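PDB 3H3E: metallo-beta-lactamase domain-containing protein from Thermotoga maritima, which binds zinc and belongs to the metallo-beta-lactamase superfamily of metal-dependent hydrolases, although its own reaction and substrate remain uncharacterized. Local coordinates for residues Asn187-Ile192 and Lys222-Leu227; Asp146-Val149 and Glu154-Lys157; Cys19-Gln24 and Ser29-Ser34. The protein carries 2 engineered substitutions. One frame throughout, in Å; residues are numbered along the deposited sequence.

Contact 1 of 3, residues Asn187-Ile192 and Lys222-Leu227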
loop_
_atom_site.group_PDB
_atom_site.type_symbol
_atom_site.label_atom_id
_atom_site.label_comp_id
_atom_site.label_asym_id
_atom_site.label_seq_id
_atom_site.Cartn_x
_atom_site.Cartn_y
_atom_site.Cartn_z
ATOM N N ASN A 187 3.810 -1.666 -13.054
ATOM C CA ASN A 187 4.299 -3.046 -12.950
ATOM C C ASN A 187 3.394 -3.871 -12.071
ATOM O O ASN A 187 3.145 -5.050 -12.322
ATOM C CB ASN A 187 5.723 -3.072 -12.399
ATOM C CG ASN A 187 6.727 -2.670 -13.431
ATOM O OD1 ASN A 187 6.553 -2.969 -14.607
ATOM N ND2 ASN A 187 7.774 -1.971 -13.014
ATOM N N ILE A 188 2.894 -3.223 -11.035
ATOM C CA ILE A 188 2.034 -3.873 -10.075
ATOM C C ILE A 188 0.745 -4.289 -10.748
ATOM O O ILE A 188 0.280 -5.403 -10.563
ATOM C CB ILE A 188 1.785 -2.960 -8.866
ATOM C CG1 ILE A 188 3.061 -2.901 -8.010
ATOM C CG2 ILE A 188 0.599 -3.435 -8.074
ATOM C CD1 ILE A 188 3.040 -1.894 -6.880
ATOM N N LEU A 189 0.184 -3.405 -11.563
ATOM C CA LEU A 189 -1.101 -3.689 -12.210
ATOM C C LEU A 189 -0.971 -4.741 -13.295
ATOM O O LEU A 189 -1.825 -5.598 -13.438
ATOM C CB LEU A 189 -1.707 -2.413 -12.785
ATOM C CG LEU A 189 -2.174 -1.371 -11.760
ATOM C CD1 LEU A 189 -2.842 -0.224 -12.465
ATOM C CD2 LEU A 189 -3.126 -2.001 -10.785
ATOM N N LEU A 190 0.111 -4.665 -14.057
ATOM C CA LEU A 190 0.406 -5.644 -15.083
ATOM C C LEU A 190 0.625 -7.013 -14.461
ATOM O O LEU A 190 0.186 -8.022 -15.001
ATOM C CB LEU A 190 1.642 -5.220 -15.873
ATOM C CG LEU A 190 1.575 -3.895 -16.640
ATOM C CD1 LEU A 190 2.971 -3.385 -16.995
ATOM C CD2 LEU A 190 0.740 -4.072 -17.888
ATOM N N ASP A 191 1.309 -7.064 -13.325
ATOM C CA ASP A 191 1.476 -8.344 -12.649
ATOM C C ASP A 191 0.111 -8.921 -12.294
ATOM O O ASP A 191 -0.133 -10.109 -12.464
ATOM C CB ASP A 191 2.361 -8.217 -11.411
ATOM C CG ASP A 191 3.840 -8.446 -11.717
ATOM O OD1 ASP A 191 4.253 -8.240 -12.879
ATOM O OD2 ASP A 191 4.596 -8.836 -10.796
ATOM N N ILE A 192 -0.782 -8.062 -11.814
ATOM C CA ILE A 192 -2.146 -8.456 -11.477
ATOM C C ILE A 192 -2.908 -8.921 -12.720
ATOM O O ILE A 192 -3.493 -9.992 -12.739
ATOM C CB ILE A 192 -2.860 -7.292 -10.802
ATOM C CG1 ILE A 192 -2.194 -7.010 -9.457
ATOM C CG2 ILE A 192 -4.309 -7.591 -10.623
ATOM C CD1 ILE A 192 -2.718 -5.804 -8.776
ATOM N N LYS A 222 -1.357 6.048 -18.701
ATOM C CA LYS A 222 -1.638 5.308 -19.921
ATOM C C LYS A 222 -1.926 3.845 -19.597
ATOM O O LYS A 222 -2.867 3.272 -20.144
ATOM C CB LYS A 222 -0.471 5.440 -20.901
ATOM C CG LYS A 222 -0.670 4.789 -22.259
ATOM C CD LYS A 222 0.684 4.538 -22.951
ATOM C CE LYS A 222 0.549 3.973 -24.377
ATOM N NZ LYS A 222 0.434 5.038 -25.440
ATOM N N ALA A 223 -1.146 3.251 -18.689
ATOM C CA ALA A 223 -1.369 1.851 -18.293
ATOM C C ALA A 223 -2.699 1.668 -17.575
ATOM O O ALA A 223 -3.413 0.703 -17.825
ATOM C CB ALA A 223 -0.231 1.327 -17.422
ATOM N N PHE A 224 -3.028 2.584 -16.669
ATOM C CA PHE A 224 -4.329 2.543 -16.014
ATOM C C PHE A 224 -5.426 2.522 -17.077
ATOM O O PHE A 224 -6.345 1.706 -17.026
ATOM C CB PHE A 224 -4.512 3.747 -15.100
ATOM C CG PHE A 224 -3.931 3.570 -13.710
ATOM C CD1 PHE A 224 -2.577 3.665 -13.489
ATOM C CD2 PHE A 224 -4.758 3.348 -12.621
ATOM C CE1 PHE A 224 -2.056 3.523 -12.217
ATOM C CE2 PHE A 224 -4.241 3.206 -11.340
ATOM C CZ PHE A 224 -2.892 3.295 -11.137
ATOM N N ASN A 225 -5.319 3.409 -18.060
ATOM C CA ASN A 225 -6.313 3.460 -19.126
ATOM C C ASN A 225 -6.357 2.183 -19.941
ATOM O O ASN A 225 -7.417 1.597 -20.132
ATOM C CB ASN A 225 -6.057 4.658 -20.036
ATOM C CG ASN A 225 -6.427 5.965 -19.376
ATOM O OD1 ASN A 225 -7.234 5.995 -18.441
ATOM N ND2 ASN A 225 -5.843 7.053 -19.852
ATOM N N GLU A 226 -5.192 1.764 -20.421
ATOM C CA GLU A 226 -5.061 0.547 -21.208
ATOM C C GLU A 226 -5.698 -0.653 -20.520
ATOM O O GLU A 226 -6.289 -1.521 -21.186
ATOM C CB GLU A 226 -3.587 0.233 -21.458
ATOM C CG GLU A 226 -2.825 1.287 -22.226
ATOM C CD GLU A 226 -3.148 1.297 -23.698
ATOM O OE1 GLU A 226 -3.869 0.385 -24.165
ATOM O OE2 GLU A 226 -2.677 2.222 -24.392
ATOM N N LEU A 227 -5.562 -0.717 -19.194
ATOM C CA LEU A 227 -6.053 -1.877 -18.447
ATOM C C LEU A 227 -7.513 -1.722 -18.059
ATOM O O LEU A 227 -8.082 -2.600 -17.426
ATOM C CB LEU A 227 -5.195 -2.159 -17.212
ATOM C CG LEU A 227 -3.715 -2.559 -17.408
ATOM C CD1 LEU A 227 -3.003 -2.643 -16.074
ATOM C CD2 LEU A 227 -3.545 -3.879 -18.146
#
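Leu189 and Leu227 reach toward each other, one from helix 185-193 and the other from the residue that follows helix 214-226. The clearest bump is the methyl CD1 of Leu189. It sits over the middle of one face of the Phe224 ring, 3.7 Å from the centroid and only 8° off the ring normal, and all six ring carbons lie at nearly equal range from it, a CH-pi contact centred on the face. The Phe224 CA–CB bond itself leads away from helix 185-193, yet with CG beside the backbone N (chi1 -85°) the ring is swung back beneath that methyl, and the two side chains meet at about a right angle. A second bump comes from Leu227, just past the C-terminal end of helix 214-226: its CD1 lodges against the helix surface between Leu189 CB, 3.5 Å away, and the backbone N of Leu190. On the flank, Leu190 closes the contact more loosely, its CD2 4.3 Å from CD2 of Leu227. Val203 of strand 200-204 touches both Leu189 and Phe224, and Phe246 adds an edge-to-face partner to the Phe224 ring. No hydrogen bond or salt bridge joins the two segments. They are held to each other by dispersion and shape; directed bonds of these helices, such as Asp191 to Arg139 and Asn225 to Leu251, go to other parts of the chain.

Contact 2 of 3, residues Asp146-Val149 and Glu154-Lys157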
loop_
_atom_site.group_PDB
_atom_site.type_symbol
_atom_site.label_atom_id
_atom_site.label_comp_id
_atom_site.label_asym_id
_atom_site.label_seq_id
_atom_site.Cartn_x
_atom_site.Cartn_y
_atom_site.Cartn_z
ATOM N N ASP A 146 16.449 7.271 -3.350
ATOM C CA ASP A 146 17.782 6.982 -2.866
ATOM C C ASP A 146 17.748 5.896 -1.810
ATOM O O ASP A 146 18.344 6.028 -0.751
ATOM C CB ASP A 146 18.388 8.246 -2.286
ATOM C CG ASP A 146 19.880 8.244 -2.372
ATOM O OD1 ASP A 146 20.394 7.530 -3.263
ATOM O OD2 ASP A 146 20.530 8.947 -1.563
ATOM N N PHE A 147 17.059 4.806 -2.116
ATOM C CA PHE A 147 16.803 3.764 -1.139
ATOM C C PHE A 147 17.908 2.711 -1.023
ATOM O O PHE A 147 18.446 2.240 -2.020
ATOM C CB PHE A 147 15.455 3.111 -1.428
ATOM C CG PHE A 147 14.309 4.064 -1.349
ATOM C CD1 PHE A 147 13.939 4.618 -0.133
ATOM C CD2 PHE A 147 13.603 4.416 -2.486
ATOM C CE1 PHE A 147 12.890 5.510 -0.053
ATOM C CE2 PHE A 147 12.555 5.313 -2.415
ATOM C CZ PHE A 147 12.198 5.860 -1.199
ATOM N N PHE A 148 18.245 2.356 0.213
ATOM C CA PHE A 148 19.192 1.285 0.459
ATOM C C PHE A 148 18.622 0.287 1.437
ATOM O O PHE A 148 17.624 0.548 2.099
ATOM C CB PHE A 148 20.492 1.843 1.002
ATOM C CG PHE A 148 21.200 2.718 0.046
ATOM C CD1 PHE A 148 22.254 2.234 -0.702
ATOM C CD2 PHE A 148 20.803 4.020 -0.132
ATOM C CE1 PHE A 148 22.902 3.035 -1.591
ATOM C CE2 PHE A 148 21.456 4.825 -1.028
ATOM C CZ PHE A 148 22.501 4.330 -1.754
ATOM N N VAL A 149 19.262 -0.868 1.520
ATOM C CA VAL A 149 18.850 -1.881 2.474
ATOM C C VAL A 149 20.100 -2.579 3.015
ATOM O O VAL A 149 21.126 -2.620 2.354
ATOM C CB VAL A 149 17.827 -2.860 1.843
ATOM C CG1 VAL A 149 18.502 -3.791 0.874
ATOM C CG2 VAL A 149 17.105 -3.636 2.912
ATOM N N GLU A 154 25.608 -5.467 5.448
ATOM C CA GLU A 154 25.972 -5.294 4.052
ATOM C C GLU A 154 24.977 -4.371 3.368
ATOM O O GLU A 154 23.803 -4.710 3.224
ATOM C CB GLU A 154 26.023 -6.645 3.342
ATOM C CG GLU A 154 27.303 -7.413 3.595
ATOM C CD GLU A 154 28.547 -6.598 3.253
ATOM O OE1 GLU A 154 28.441 -5.645 2.446
ATOM O OE2 GLU A 154 29.632 -6.913 3.790
ATOM N N ARG A 155 25.459 -3.205 2.947
ATOM C CA ARG A 155 24.601 -2.142 2.425
ATOM C C ARG A 155 24.450 -2.231 0.913
ATOM O O ARG A 155 25.365 -1.903 0.174
ATOM C CB ARG A 155 25.191 -0.785 2.815
ATOM C CG ARG A 155 24.382 0.441 2.446
ATOM C CD ARG A 155 25.358 1.568 2.103
ATOM N NE ARG A 155 24.775 2.911 2.066
ATOM C CZ ARG A 155 25.205 3.892 1.270
ATOM N NH1 ARG A 155 26.203 3.675 0.419
ATOM N NH2 ARG A 155 24.626 5.088 1.308
ATOM N N ARG A 156 23.293 -2.687 0.455
ATOM C CA ARG A 156 23.008 -2.749 -0.973
ATOM C C ARG A 156 21.940 -1.725 -1.328
ATOM O O ARG A 156 21.319 -1.133 -0.456
ATOM C CB ARG A 156 22.518 -4.149 -1.358
ATOM C CG ARG A 156 23.502 -5.274 -1.082
ATOM C CD ARG A 156 24.692 -5.211 -2.024
ATOM N NE ARG A 156 25.681 -6.248 -1.739
ATOM C CZ ARG A 156 26.688 -6.119 -0.876
ATOM N NH1 ARG A 156 26.861 -4.991 -0.195
ATOM N NH2 ARG A 156 27.523 -7.127 -0.690
ATOM N N LYS A 157 21.719 -1.522 -2.615
ATOM C CA LYS A 157 20.594 -0.719 -3.069
ATOM C C LYS A 157 19.306 -1.509 -2.811
ATOM O O LYS A 157 19.323 -2.734 -2.797
ATOM C CB LYS A 157 20.767 -0.395 -4.553
ATOM C CG LYS A 157 20.002 0.811 -5.022
ATOM C CD LYS A 157 20.710 2.134 -4.746
ATOM C CE LYS A 157 19.728 3.287 -4.985
ATOM N NZ LYS A 157 20.311 4.645 -4.813
#
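Phe148 projects its ring with CG beside the backbone N (chi1 -64°), while Arg155 and Lys157 both start with CG anti to the backbone N and then bend at chi2, which brings one over each face of that ring. The frame is a beta hairpin of strands 147-150 and 155-157, with 155-157 at the edge of a four-stranded antiparallel sheet. Val149 and Arg156 form its hydrogen-bonded pair: Val149 N to Arg156 O is 2.9 Å, and Arg156 N returns a bond to Val149 O. At the adjoining non-hydrogen-bonded pair, Phe148 and Lys157, the side chains diverge at their roots.

Phe147 lies beside the metal centre: its ring meets that of zinc ligand His182 edge-to-face and also touches His71. Lys157 NZ forms a salt bridge with Asp146 OD1, 3.3 Å apart, whose hydrogen bond is weak. Farther back along the same lysine, CD makes a CH-pi contact 4.3 Å from the centroid of the Phe148 ring, offset toward the rim. On the opposite face of the Phe148 ring the Arg155 guanidinium lies flat, a stacked cation-pi contact with the planes 1° apart and Arg155 CZ 4.0 Å from the ring centroid.

Contact 3 of 3, residues Cys19-Gln24 and Ser29-Ser34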
loop_
_atom_site.group_PDB
_atom_site.type_symbol
_atom_site.label_atom_id
_atom_site.label_comp_id
_atom_site.label_asym_id
_atom_site.label_seq_id
_atom_site.Cartn_x
_atom_site.Cartn_y
_atom_site.Cartn_z
ATOM N N CYS A 19 -5.211 6.184 8.067
ATOM C CA CYS A 19 -4.076 7.100 8.155
ATOM C C CYS A 19 -3.612 7.534 6.765
ATOM O O CYS A 19 -3.588 6.737 5.822
ATOM C CB CYS A 19 -2.927 6.468 8.930
ATOM S SG CYS A 19 -1.462 7.500 8.990
ATOM N N ASP A 20 -3.281 8.812 6.641
ATOM C CA ASP A 20 -2.853 9.387 5.372
ATOM C C ASP A 20 -2.289 10.764 5.655
ATOM O O ASP A 20 -2.441 11.288 6.753
ATOM C CB ASP A 20 -4.023 9.506 4.396
ATOM C CG ASP A 20 -3.580 9.903 3.010
ATOM O OD1 ASP A 20 -2.759 9.161 2.428
ATOM O OD2 ASP A 20 -4.053 10.945 2.498
ATOM N N ASP A 21 -1.640 11.358 4.668
ATOM C CA ASP A 21 -1.029 12.661 4.878
ATOM C C ASP A 21 -2.074 13.786 5.017
ATOM O O ASP A 21 -1.829 14.768 5.710
ATOM C CB ASP A 21 0.012 12.950 3.793
ATOM C CG ASP A 21 1.119 11.903 3.750
ATOM O OD1 ASP A 21 0.814 10.703 3.660
ATOM O OD2 ASP A 21 2.302 12.273 3.790
ATOM N N SER A 22 -3.237 13.613 4.388
ATOM C CA SER A 22 -4.347 14.563 4.487
ATOM C C SER A 22 -5.453 14.039 5.385
ATOM O O SER A 22 -5.434 12.883 5.781
ATOM C CB SER A 22 -4.929 14.845 3.109
ATOM O OG SER A 22 -3.886 15.127 2.204
ATOM N N SER A 23 -6.428 14.883 5.699
ATOM C CA SER A 23 -7.514 14.471 6.582
ATOM C C SER A 23 -8.723 15.389 6.483
ATOM O O SER A 23 -8.586 16.573 6.198
ATOM C CB SER A 23 -7.026 14.412 8.034
ATOM O OG SER A 23 -6.618 15.693 8.490
ATOM N N GLN A 24 -9.905 14.830 6.711
ATOM C CA GLN A 24 -11.116 15.625 6.801
ATOM C C GLN A 24 -11.237 16.082 8.237
ATOM O O GLN A 24 -10.659 15.466 9.128
ATOM C CB GLN A 24 -12.343 14.798 6.422
ATOM C CG GLN A 24 -13.427 15.595 5.701
ATOM C CD GLN A 24 -13.122 15.825 4.216
ATOM O OE1 GLN A 24 -12.026 16.265 3.842
ATOM N NE2 GLN A 24 -14.103 15.529 3.364
ATOM N N SER A 29 -3.862 13.268 10.877
ATOM C CA SER A 29 -3.087 12.889 9.711
ATOM C C SER A 29 -1.603 12.880 10.034
ATOM O O SER A 29 -1.119 13.677 10.832
ATOM C CB SER A 29 -3.357 13.852 8.553
ATOM O OG SER A 29 -2.817 15.132 8.817
ATOM N N GLU A 30 -0.882 11.959 9.415
ATOM C CA GLU A 30 0.559 11.996 9.457
ATOM C C GLU A 30 1.099 11.498 8.134
ATOM O O GLU A 30 0.349 11.045 7.273
ATOM C CB GLU A 30 1.096 11.162 10.619
ATOM C CG GLU A 30 0.784 9.688 10.546
ATOM C CD GLU A 30 1.187 8.950 11.809
ATOM O OE1 GLU A 30 1.571 9.627 12.780
ATOM O OE2 GLU A 30 1.114 7.701 11.840
ATOM N N HIS A 31 2.407 11.610 7.965
ATOM C CA HIS A 31 3.068 10.955 6.859
ATOM C C HIS A 31 3.101 9.454 7.121
ATOM O O HIS A 31 3.976 8.955 7.836
ATOM C CB HIS A 31 4.484 11.482 6.716
ATOM C CG HIS A 31 5.217 10.931 5.536
ATOM N ND1 HIS A 31 4.735 11.033 4.249
ATOM C CD2 HIS A 31 6.407 10.298 5.447
ATOM C CE1 HIS A 31 5.595 10.475 3.419
ATOM N NE2 HIS A 31 6.619 10.021 4.120
ATOM N N GLY A 32 2.130 8.747 6.552
ATOM C CA GLY A 32 2.092 7.304 6.584
ATOM C C GLY A 32 0.771 6.872 6.004
ATOM O O GLY A 32 -0.106 7.703 5.777
ATOM N N PHE A 33 0.617 5.575 5.769
ATOM C CA PHE A 33 -0.595 5.068 5.157
ATOM C C PHE A 33 -1.178 3.909 5.980
ATOM O O PHE A 33 -0.443 3.072 6.491
ATOM C CB PHE A 33 -0.305 4.657 3.699
ATOM C CG PHE A 33 -1.530 4.262 2.917
ATOM C CD1 PHE A 33 -2.573 5.166 2.727
ATOM C CD2 PHE A 33 -1.644 2.987 2.385
ATOM C CE1 PHE A 33 -3.717 4.796 2.019
ATOM C CE2 PHE A 33 -2.775 2.606 1.688
ATOM C CZ PHE A 33 -3.812 3.512 1.497
ATOM N N SER A 34 -2.498 3.883 6.133
ATOM C CA SER A 34 -3.183 2.735 6.722
ATOM C C SER A 34 -4.624 2.772 6.265
ATOM O O SER A 34 -5.279 3.807 6.340
ATOM C CB SER A 34 -3.112 2.737 8.257
ATOM O OG SER A 34 -4.030 1.807 8.823
#
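Asp21 and His31 are joined by a nearly straight side-chain hydrogen bond. His31 ND1 donates to Asp21 OD2 over 2.8 Å at 171°; the oxygen uses its syn lone pair and lies in the ring plane, although carboxylate and ring planes stand 80° apart. With CG beside its backbone N (chi1 -59°), Asp21 turns its carboxylate back toward the histidine. The second oxygen, OD1, accepts a bond from His236 ND1, so the carboxylate bridges two imidazoles and probably fixes the rotation of both. A side-chain hydroxyl, Ser29 OG, adds a weak bond to Asp21 O.

Backbone bonds form a second group. Cys19 and Ser34 are an antiparallel hydrogen-bonded pair, with Cys19 N 2.9 Å from Ser34 O and Ser34 N bonding back to Cys19 O. Farther along, the pairing decays: Glu30 N to Asp20 O is weak. CA-H...O contacts supplement it, for example Asp20 CA to Gly32 O at 3.2 Å.

These segments link neighbouring antiparallel strands, 13-19 and 34-37, of one sheet of the metallo-beta-lactamase fold, and the link runs beside the metal centre. Asp21 touches His236, which with Asp73 and His74 is consistent with an empty second metal site.

Nonpolar and mixed packing makes up the third group. Cys19 CB rests on Ser34 CB at 3.8 Å, and Cys19 SG meets Glu30 CG at 3.5 Å. The Glu30 carboxylate runs past the sulfur to Ser47 OG and Lys46 N, while Ser34 OG turns to Asp43 O. Phe33 CD1 approaches Cys19 O at 3.6 Å, and the Phe33 side chain also touches Cys235, His74 and His236.

Overall arrangement
The three contacts follow one another along the chain without interleaving: contact 3 closes first, then contact 2, then contact 1. None touches another. Nearest atoms of contacts 2 and 3 are about 9 Å apart. Nearest atoms of contacts 1 and 3 are about 11 Å apart. Nearest atoms of contacts 1 and 2 are about 13 Å apart. Contacts 2 and 3 both approach the zinc held by His69, His71 and His182, the Phe147 side chain coming within about 5 Å of the ion and that of His31 within about 7 Å, although the centres of the two contacts are 27 Å apart. Contact 1 lies away from this site, on the opposite side of the chain's centre from contact 3, and joins two helices through apolar groups.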